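Local coordinates for protein succinate dehydrogenase (Membrane anchor subunit) (Mycolicibacterium smegmatis, PDB 7D6V) that serves as the membrane anchor subunit of a mycobacterial succinate dehydrogenase, carries a membrane-embedded Rieske iron-sulfur cluster and probably helps pass electrons to quinone, at residues 140-143 against 144-148; 116-119 against 120-123. All coordinates share one frame; numbering follows the deposited sequence.

Contact 1 of 2, residues 140-143 against 144-148; sequences KYTG and ETRFP. With PEV ((1S)-2-{[(2-aminoethoxy)(hydroxy)phosphoryl]oxy}-1-[(palmitoyloxy)methyl]ethyl stearate), chain I; UQ1 (ubiquinone-1), chain H.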
loop_
_atom_site.group_PDB
_atom_site.type_symbol
_atom_site.label_atom_id
_atom_site.label_comp_id
_atom_site.label_asym_id
_atom_site.label_seq_id
_atom_site.Cartn_x
_atom_site.Cartn_y
_atom_site.Cartn_z
ATOM N N LYS C 140 -22.340 25.881 -3.175
ATOM C CA LYS C 140 -22.953 24.715 -3.787
ATOM C C LYS C 140 -22.095 24.234 -4.949
ATOM O O LYS C 140 -21.344 25.006 -5.548
ATOM C CB LYS C 140 -24.370 25.027 -4.275
ATOM C CG LYS C 140 -25.323 25.434 -3.169
ATOM C CD LYS C 140 -25.588 24.269 -2.236
ATOM C CE LYS C 140 -26.598 24.628 -1.164
ATOM N NZ LYS C 140 -26.816 23.490 -0.230
ATOM N N TYR C 141 -22.207 22.945 -5.258
ATOM C CA TYR C 141 -21.432 22.354 -6.344
ATOM C C TYR C 141 -22.169 21.135 -6.868
ATOM O O TYR C 141 -22.443 20.204 -6.105
ATOM C CB TYR C 141 -20.036 21.975 -5.868
ATOM C CG TYR C 141 -19.243 21.156 -6.857
ATOM C CD1 TYR C 141 -18.569 21.759 -7.907
ATOM C CD2 TYR C 141 -19.164 19.779 -6.733
ATOM C CE1 TYR C 141 -17.846 21.011 -8.807
ATOM C CE2 TYR C 141 -18.448 19.026 -7.627
ATOM C CZ TYR C 141 -17.789 19.645 -8.660
ATOM O OH TYR C 141 -17.071 18.888 -9.552
ATOM N N THR C 142 -22.484 21.134 -8.161
ATOM C CA THR C 142 -23.098 19.984 -8.802
ATOM C C THR C 142 -22.169 19.268 -9.770
ATOM O O THR C 142 -22.467 18.136 -10.160
ATOM C CB THR C 142 -24.378 20.400 -9.539
ATOM O OG1 THR C 142 -24.042 21.180 -10.693
ATOM C CG2 THR C 142 -25.274 21.207 -8.627
ATOM N N GLY C 143 -21.061 19.881 -10.155
ATOM C CA GLY C 143 -20.138 19.225 -11.065
ATOM C C GLY C 143 -20.649 19.272 -12.482
ATOM O O GLY C 143 -21.035 20.329 -12.981
ATOM N N GLU C 144 -20.653 18.119 -13.139
ATOM C CA GLU C 144 -21.128 17.985 -14.511
ATOM C C GLU C 144 -22.432 17.198 -14.561
ATOM O O GLU C 144 -22.646 16.370 -15.445
ATOM C CB GLU C 144 -20.064 17.328 -15.384
ATOM C CG GLU C 144 -18.972 18.280 -15.831
ATOM C CD GLU C 144 -17.802 17.565 -16.466
ATOM O OE1 GLU C 144 -16.852 18.246 -16.902
ATOM O OE2 GLU C 144 -17.830 16.320 -16.531
ATOM N N THR C 145 -23.315 17.449 -13.596
ATOM C CA THR C 145 -24.567 16.718 -13.474
ATOM C C THR C 145 -25.774 17.464 -14.028
ATOM O O THR C 145 -26.769 16.821 -14.370
ATOM C CB THR C 145 -24.830 16.370 -12.004
ATOM O OG1 THR C 145 -24.521 17.500 -11.181
ATOM C CG2 THR C 145 -23.972 15.201 -11.569
ATOM N N ARG C 146 -25.714 18.789 -14.132
ATOM C CA ARG C 146 -26.860 19.602 -14.507
ATOM C C ARG C 146 -26.759 20.028 -15.969
ATOM O O ARG C 146 -25.759 19.784 -16.644
ATOM C CB ARG C 146 -26.974 20.815 -13.585
ATOM C CG ARG C 146 -27.030 20.467 -12.117
ATOM C CD ARG C 146 -28.456 20.386 -11.627
ATOM N NE ARG C 146 -28.524 19.883 -10.260
ATOM C CZ ARG C 146 -29.051 20.556 -9.243
ATOM N NH1 ARG C 146 -29.071 20.022 -8.031
ATOM N NH2 ARG C 146 -29.554 21.765 -9.439
ATOM N N PHE C 147 -27.798 20.719 -16.444
ATOM C CA PHE C 147 -28.021 20.855 -17.884
ATOM C C PHE C 147 -26.857 21.476 -18.645
ATOM O O PHE C 147 -26.477 20.923 -19.691
ATOM C CB PHE C 147 -29.301 21.653 -18.150
ATOM C CG PHE C 147 -29.264 22.425 -19.439
ATOM C CD1 PHE C 147 -29.299 21.768 -20.660
ATOM C CD2 PHE C 147 -29.174 23.805 -19.433
ATOM C CE1 PHE C 147 -29.254 22.473 -21.841
ATOM C CE2 PHE C 147 -29.130 24.514 -20.614
ATOM C CZ PHE C 147 -29.170 23.848 -21.818
ATOM N N PRO C 148 -26.283 22.614 -18.241
ATOM C CA PRO C 148 -25.190 23.166 -19.061
ATOM C C PRO C 148 -23.980 22.249 -19.127
ATOM O O PRO C 148 -23.540 21.889 -20.224
ATOM C CB PRO C 148 -24.881 24.506 -18.379
ATOM C CG PRO C 148 -25.403 24.374 -17.009
ATOM C CD PRO C 148 -26.590 23.480 -17.089
HETATM C C48 PEV I . -7.859 27.033 -27.172
HETATM C C47 PEV I . -9.222 27.698 -27.322
HETATM C C46 PEV I . -10.183 27.205 -26.249
HETATM C C45 PEV I . -9.924 27.921 -24.929
HETATM C C44 PEV I . -11.207 28.114 -24.132
HETATM C C43 PEV I . -10.922 28.446 -22.674
HETATM C C42 PEV I . -11.913 29.472 -22.148
HETATM C C41 PEV I . -12.966 28.813 -21.271
HETATM C C40 PEV I . -13.606 29.811 -20.320
HETATM C C39 PEV I . -15.112 29.626 -20.280
HETATM C C38 PEV I . -15.468 28.440 -19.395
HETATM C C37 PEV I . -15.626 28.870 -17.944
HETATM C C36 PEV I . -16.930 28.357 -17.360
HETATM C C35 PEV I . -16.707 27.081 -16.561
HETATM C C34 PEV I . -17.762 26.941 -15.476
HETATM C C33 PEV I . -19.157 27.144 -16.043
HETATM C C32 PEV I . -20.108 27.633 -14.963
HETATM C C31 PEV I . -20.839 26.468 -14.318
HETATM O O31 PEV I . -20.235 25.667 -13.692
HETATM O O2 PEV I . -22.220 26.351 -14.460
HETATM C C2 PEV I . -22.902 26.546 -13.261
HETATM C C1 PEV I . -23.252 25.183 -12.681
HETATM O O3P PEV I . -22.224 24.800 -11.815
HETATM P P PEV I . -22.577 24.565 -10.223
HETATM O O1P PEV I . -22.606 25.886 -9.499
HETATM O O2P PEV I . -21.532 23.668 -9.608
HETATM O O4P PEV I . -24.062 23.866 -10.111
HETATM C C4 PEV I . -25.158 24.672 -9.789
HETATM C C5 PEV I . -26.364 24.176 -10.583
HETATM N N6 PEV I . -27.356 25.228 -10.703
HETATM C C3 PEV I . -24.168 27.355 -13.530
HETATM O O3 PEV I . -23.802 28.451 -14.320
HETATM C C11 PEV I . -24.283 28.403 -15.632
HETATM O O11 PEV I . -25.448 28.393 -15.837
HETATM C C12 PEV I . -23.307 28.351 -16.802
HETATM C C13 PEV I . -23.666 29.355 -17.894
HETATM C C14 PEV I . -22.475 29.673 -18.793
HETATM C C15 PEV I . -21.762 28.415 -19.279
HETATM C C16 PEV I . -21.751 28.334 -20.801
HETATM C C17 PEV I . -20.437 27.814 -21.385
HETATM C C18 PEV I . -19.410 27.415 -20.326
HETATM C C19 PEV I . -18.916 25.976 -20.481
HETATM C C20 PEV I . -19.683 25.183 -21.538
HETATM C C21 PEV I . -18.892 23.972 -22.025
HETATM C C22 PEV I . -19.374 23.475 -23.385
HETATM C C23 PEV I . -20.398 22.346 -23.293
HETATM C C24 PEV I . -21.460 22.491 -24.377
HETATM C C25 PEV I . -20.983 21.958 -25.724
HETATM C C26 PEV I . -21.017 23.034 -26.805
HETATM C C1 UQ1 H . -29.410 14.460 -20.307
HETATM O O1 UQ1 H . -29.148 13.367 -20.670
HETATM C C2 UQ1 H . -29.901 14.700 -18.883
HETATM O O2 UQ1 H . -30.044 13.625 -17.999
HETATM C CM2 UQ1 H . -31.371 13.266 -17.740
HETATM C C3 UQ1 H . -30.235 16.115 -18.422
HETATM O O3 UQ1 H . -30.686 16.338 -17.117
HETATM C CM3 UQ1 H . -29.664 16.519 -16.181
HETATM C C4 UQ1 H . -30.081 17.286 -19.385
HETATM O O4 UQ1 H . -30.341 18.383 -19.028
HETATM C C5 UQ1 H . -29.589 17.046 -20.809
HETATM C CM5 UQ1 H . -29.431 18.217 -21.774
HETATM C C6 UQ1 H . -29.256 15.632 -21.269
HETATM C C7 UQ1 H . -28.759 15.388 -22.690
HETATM C C8 UQ1 H . -27.235 15.483 -22.673
HETATM C C9 UQ1 H . -26.500 14.707 -23.436
HETATM C C10 UQ1 H . -27.163 13.689 -24.359
HETATM C C11 UQ1 H . -24.980 14.828 -23.392
#

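Contact 2 of 2, residues 116-119 against 120-123; sequences YYRK and AYYR. With PEV ((1S)-2-{[(2-aminoethoxy)(hydroxy)phosphoryl]oxy}-1-[(palmitoyloxy)methyl]ethyl stearate), chain I.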
loop_
_atom_site.group_PDB
_atom_site.type_symbol
_atom_site.label_atom_id
_atom_site.label_comp_id
_atom_site.label_asym_id
_atom_site.label_seq_id
_atom_site.Cartn_x
_atom_site.Cartn_y
_atom_site.Cartn_z
ATOM N N TYR C 116 -8.571 17.901 -20.973
ATOM C CA TYR C 116 -7.526 18.722 -20.371
ATOM C C TYR C 116 -7.987 20.162 -20.184
ATOM O O TYR C 116 -7.777 20.759 -19.124
ATOM C CB TYR C 116 -6.246 18.697 -21.203
ATOM C CG TYR C 116 -5.324 19.805 -20.760
ATOM C CD1 TYR C 116 -4.742 19.779 -19.501
ATOM C CD2 TYR C 116 -5.082 20.903 -21.570
ATOM C CE1 TYR C 116 -3.933 20.801 -19.071
ATOM C CE2 TYR C 116 -4.267 21.928 -21.150
ATOM C CZ TYR C 116 -3.693 21.869 -19.900
ATOM O OH TYR C 116 -2.875 22.887 -19.474
ATOM N N TYR C 117 -8.603 20.744 -21.213
ATOM C CA TYR C 117 -9.018 22.137 -21.119
ATOM C C TYR C 117 -10.077 22.330 -20.048
ATOM O O TYR C 117 -10.107 23.373 -19.387
ATOM C CB TYR C 117 -9.527 22.629 -22.472
ATOM C CG TYR C 117 -8.428 23.039 -23.417
ATOM C CD1 TYR C 117 -7.791 24.261 -23.283
ATOM C CD2 TYR C 117 -8.024 22.204 -24.444
ATOM C CE1 TYR C 117 -6.784 24.637 -24.145
ATOM C CE2 TYR C 117 -7.022 22.570 -25.308
ATOM C CZ TYR C 117 -6.406 23.786 -25.156
ATOM O OH TYR C 117 -5.405 24.150 -26.022
ATOM N N ARG C 118 -10.948 21.338 -19.858
ATOM C CA ARG C 118 -11.928 21.422 -18.785
ATOM C C ARG C 118 -11.243 21.527 -17.434
ATOM O O ARG C 118 -11.620 22.362 -16.610
ATOM C CB ARG C 118 -12.863 20.217 -18.825
ATOM C CG ARG C 118 -14.079 20.424 -19.697
ATOM C CD ARG C 118 -14.418 19.184 -20.478
ATOM N NE ARG C 118 -15.126 18.214 -19.653
ATOM C CZ ARG C 118 -15.395 16.973 -20.030
ATOM N NH1 ARG C 118 -15.016 16.548 -21.225
ATOM N NH2 ARG C 118 -16.043 16.158 -19.215
ATOM N N LYS C 119 -10.223 20.701 -17.196
ATOM C CA LYS C 119 -9.417 20.842 -15.987
ATOM C C LYS C 119 -8.861 22.251 -15.862
ATOM O O LYS C 119 -8.995 22.900 -14.814
ATOM C CB LYS C 119 -8.274 19.830 -16.003
ATOM C CG LYS C 119 -7.369 19.924 -14.796
ATOM C CD LYS C 119 -6.198 18.975 -14.886
ATOM C CE LYS C 119 -4.958 19.691 -15.361
ATOM N NZ LYS C 119 -4.398 20.554 -14.288
ATOM N N ALA C 120 -8.251 22.746 -16.940
ATOM C CA ALA C 120 -7.574 24.034 -16.906
ATOM C C ALA C 120 -8.528 25.151 -16.513
ATOM O O ALA C 120 -8.255 25.910 -15.578
ATOM C CB ALA C 120 -6.929 24.322 -18.260
ATOM N N TYR C 121 -9.675 25.257 -17.188
ATOM C CA TYR C 121 -10.522 26.393 -16.860
ATOM C C TYR C 121 -11.426 26.147 -15.658
ATOM O O TYR C 121 -11.782 27.117 -14.993
ATOM C CB TYR C 121 -11.346 26.881 -18.064
ATOM C CG TYR C 121 -12.307 25.926 -18.733
ATOM C CD1 TYR C 121 -12.073 25.477 -20.023
ATOM C CD2 TYR C 121 -13.466 25.509 -18.097
ATOM C CE1 TYR C 121 -12.949 24.626 -20.650
ATOM C CE2 TYR C 121 -14.347 24.653 -18.714
ATOM C CZ TYR C 121 -14.083 24.215 -19.991
ATOM O OH TYR C 121 -14.960 23.364 -20.615
ATOM N N TYR C 122 -11.751 24.897 -15.310
ATOM C CA TYR C 122 -12.429 24.659 -14.040
ATOM C C TYR C 122 -11.555 25.099 -12.877
ATOM O O TYR C 122 -12.059 25.593 -11.864
ATOM C CB TYR C 122 -12.795 23.182 -13.887
ATOM C CG TYR C 122 -13.960 22.717 -14.724
ATOM C CD1 TYR C 122 -14.960 23.594 -15.109
ATOM C CD2 TYR C 122 -14.063 21.394 -15.120
ATOM C CE1 TYR C 122 -16.019 23.166 -15.875
ATOM C CE2 TYR C 122 -15.116 20.959 -15.883
ATOM C CZ TYR C 122 -16.092 21.848 -16.258
ATOM O OH TYR C 122 -17.146 21.412 -17.021
ATOM N N ARG C 123 -10.238 24.915 -12.997
ATOM C CA ARG C 123 -9.336 25.436 -11.976
ATOM C C ARG C 123 -9.219 26.955 -12.054
ATOM O O ARG C 123 -9.313 27.645 -11.034
ATOM C CB ARG C 123 -7.962 24.787 -12.109
ATOM C CG ARG C 123 -7.890 23.365 -11.606
ATOM C CD ARG C 123 -6.523 23.078 -11.037
ATOM N NE ARG C 123 -6.266 21.652 -10.895
ATOM C CZ ARG C 123 -5.200 21.150 -10.283
ATOM N NH1 ARG C 123 -4.299 21.962 -9.754
ATOM N NH2 ARG C 123 -5.038 19.839 -10.197
HETATM C C48 PEV I . -7.859 27.033 -27.172
HETATM C C47 PEV I . -9.222 27.698 -27.322
HETATM C C46 PEV I . -10.183 27.205 -26.249
HETATM C C45 PEV I . -9.924 27.921 -24.929
HETATM C C44 PEV I . -11.207 28.114 -24.132
HETATM C C43 PEV I . -10.922 28.446 -22.674
HETATM C C42 PEV I . -11.913 29.472 -22.148
HETATM C C41 PEV I . -12.966 28.813 -21.271
HETATM C C40 PEV I . -13.606 29.811 -20.320
HETATM C C39 PEV I . -15.112 29.626 -20.280
HETATM C C38 PEV I . -15.468 28.440 -19.395
HETATM C C37 PEV I . -15.626 28.870 -17.944
HETATM C C36 PEV I . -16.930 28.357 -17.360
HETATM C C35 PEV I . -16.707 27.081 -16.561
HETATM C C34 PEV I . -17.762 26.941 -15.476
HETATM C C33 PEV I . -19.157 27.144 -16.043
HETATM C C32 PEV I . -20.108 27.633 -14.963
HETATM C C31 PEV I . -20.839 26.468 -14.318
HETATM O O31 PEV I . -20.235 25.667 -13.692
HETATM O O2 PEV I . -22.220 26.351 -14.460
HETATM C C2 PEV I . -22.902 26.546 -13.261
HETATM C C1 PEV I . -23.252 25.183 -12.681
HETATM O O3P PEV I . -22.224 24.800 -11.815
HETATM P P PEV I . -22.577 24.565 -10.223
HETATM O O1P PEV I . -22.606 25.886 -9.499
HETATM O O2P PEV I . -21.532 23.668 -9.608
HETATM O O4P PEV I . -24.062 23.866 -10.111
HETATM C C4 PEV I . -25.158 24.672 -9.789
HETATM C C5 PEV I . -26.364 24.176 -10.583
HETATM N N6 PEV I . -27.356 25.228 -10.703
HETATM C C3 PEV I . -24.168 27.355 -13.530
HETATM O O3 PEV I . -23.802 28.451 -14.320
HETATM C C11 PEV I . -24.283 28.403 -15.632
HETATM O O11 PEV I . -25.448 28.393 -15.837
HETATM C C12 PEV I . -23.307 28.351 -16.802
HETATM C C13 PEV I . -23.666 29.355 -17.894
HETATM C C14 PEV I . -22.475 29.673 -18.793
HETATM C C15 PEV I . -21.762 28.415 -19.279
HETATM C C16 PEV I . -21.751 28.334 -20.801
HETATM C C17 PEV I . -20.437 27.814 -21.385
HETATM C C18 PEV I . -19.410 27.415 -20.326
HETATM C C19 PEV I . -18.916 25.976 -20.481
HETATM C C20 PEV I . -19.683 25.183 -21.538
HETATM C C21 PEV I . -18.892 23.972 -22.025
HETATM C C22 PEV I . -19.374 23.475 -23.385
HETATM C C23 PEV I . -20.398 22.346 -23.293
HETATM C C24 PEV I . -21.460 22.491 -24.377
HETATM C C25 PEV I . -20.983 21.958 -25.724
HETATM C C26 PEV I . -21.017 23.034 -26.805
#

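Contact 1 of 2, residues 140-143 against 144-148
With chi1 of Thr142 at 71°, OG1 sits between the backbone N and the carbonyl carbon, while CG2 swings opposite the carbonyl carbon to meet Arg146, whose own chain turns sharply at CG (chi2 -95°). The threonine methyl thus rests over one face of the guanidinium, a broad flat surface suited to receive it, offset toward the rim with CG2 3.9 Å from Arg146 NE; the two side chains cross at about a right angle. Threonine suits the place because its other branch is polar: Thr142 OG1 gives a hydrogen bond to lipid O4P at 2.7 Å. Its amide adds a nearly straight bond, Thr142 N to lipid O2P at 3.1 Å (168°), and the phosphate is gripped by backbone and side chain of one residue. Gly143, with a positive phi, lets the chain reverse here, its N lying over the centre of the Tyr141 ring. Thr145 OG1 is directed at Thr142 O in a doubtful bond, modelled too short. Glu144 is buried, its carboxylate satisfied by helix 115-124. Beyond the turn, the Phe147 ring offers its edge to the ubiquinone ring methyl, Phe147 CD1 to ubiquinone CM5 3.7 Å, and Thr145 O lies 3.4 Å from the ubiquinone methoxy carbon CM3. This turn before helix 147-150 contributes the phosphate-binding part of a phospholipid site beside the ubiquinone-1 pocket.

Contact 2 of 2, residues 116-119 against 120-123
From Tyr116 to Arg123 the chain is regular alpha-helix, with the amides of Ala120, Tyr121, Tyr122 and Arg123 each donating to the carbonyl four residues earlier, as in Tyr121 N to Tyr117 O at 2.9 Å. Tyr121 has chi1 at 60°, which lays its ring back along the preceding turn, alongside Arg118. Arg118 CA sits over one ring face, 3.9 Å from the centroid of the Tyr121 ring, in a CH-pi contact. The opposite face is covered by the lipid tail, whose C38 lies 3.8 Å above the plane of the Tyr121 ring. A tyrosine fits here because its flat, greasy ring can be sandwiched between helix and acyl chain. Tyr122 leans on the same arginine, with CE2 3.8 Å from Arg118 CB, and turns its edge to the lipid C35. This is the familiar i to i+3 and i to i+4 packing of a helix, in the segment directly after Cys114 and Tyr115 of the iron-sulfur cluster pocket. Arg118 can run past both tyrosines because its chain is mostly aliphatic. The polar ends find partners beyond the helix segment: Tyr121 OH bonds to Leu112 O and Gln152 NE2, Tyr122 OH to Gln152 NE2 and Glu144 OE1, and the buried guanidinium of Arg118 to Thr113 O and, by a salt bridge, to Glu144 OE1. On another flank the small Ala120 places its CB 4.4 Å from CZ of Tyr116. Lys119 and Arg123 run side by side, and Lys119 NZ stands over one guanidinium face, 4.0 Å from Arg123 NE. These like charges probably repel, an effect perhaps eased by Glu211 of the iron-sulfur subunit, which forms a salt bridge with Arg123 NH2, an atom also bonded to Thr206 O of that subunit.

How the contacts relate
Both contacts are largely buried and touch the same phospholipid, but at different ends of it: contact 1 meets the phosphate through the amide and hydroxyl of one threonine on a loop, whereas contact 2 meets an acyl chain through tyrosine rings on a helix. In 116-123 four amides are used by helical bonds within the segment, while the irregular 140-148 turn spends the amide of Thr142 on the ligand. Glu144 is the bridge between the two, reaching from the turn of contact 1 to the helix of contact 2. Contact 1 reaches the quinone at its exposed end; contact 2 lies nearer the iron-sulfur cluster. Each also borders the iron-sulfur subunit.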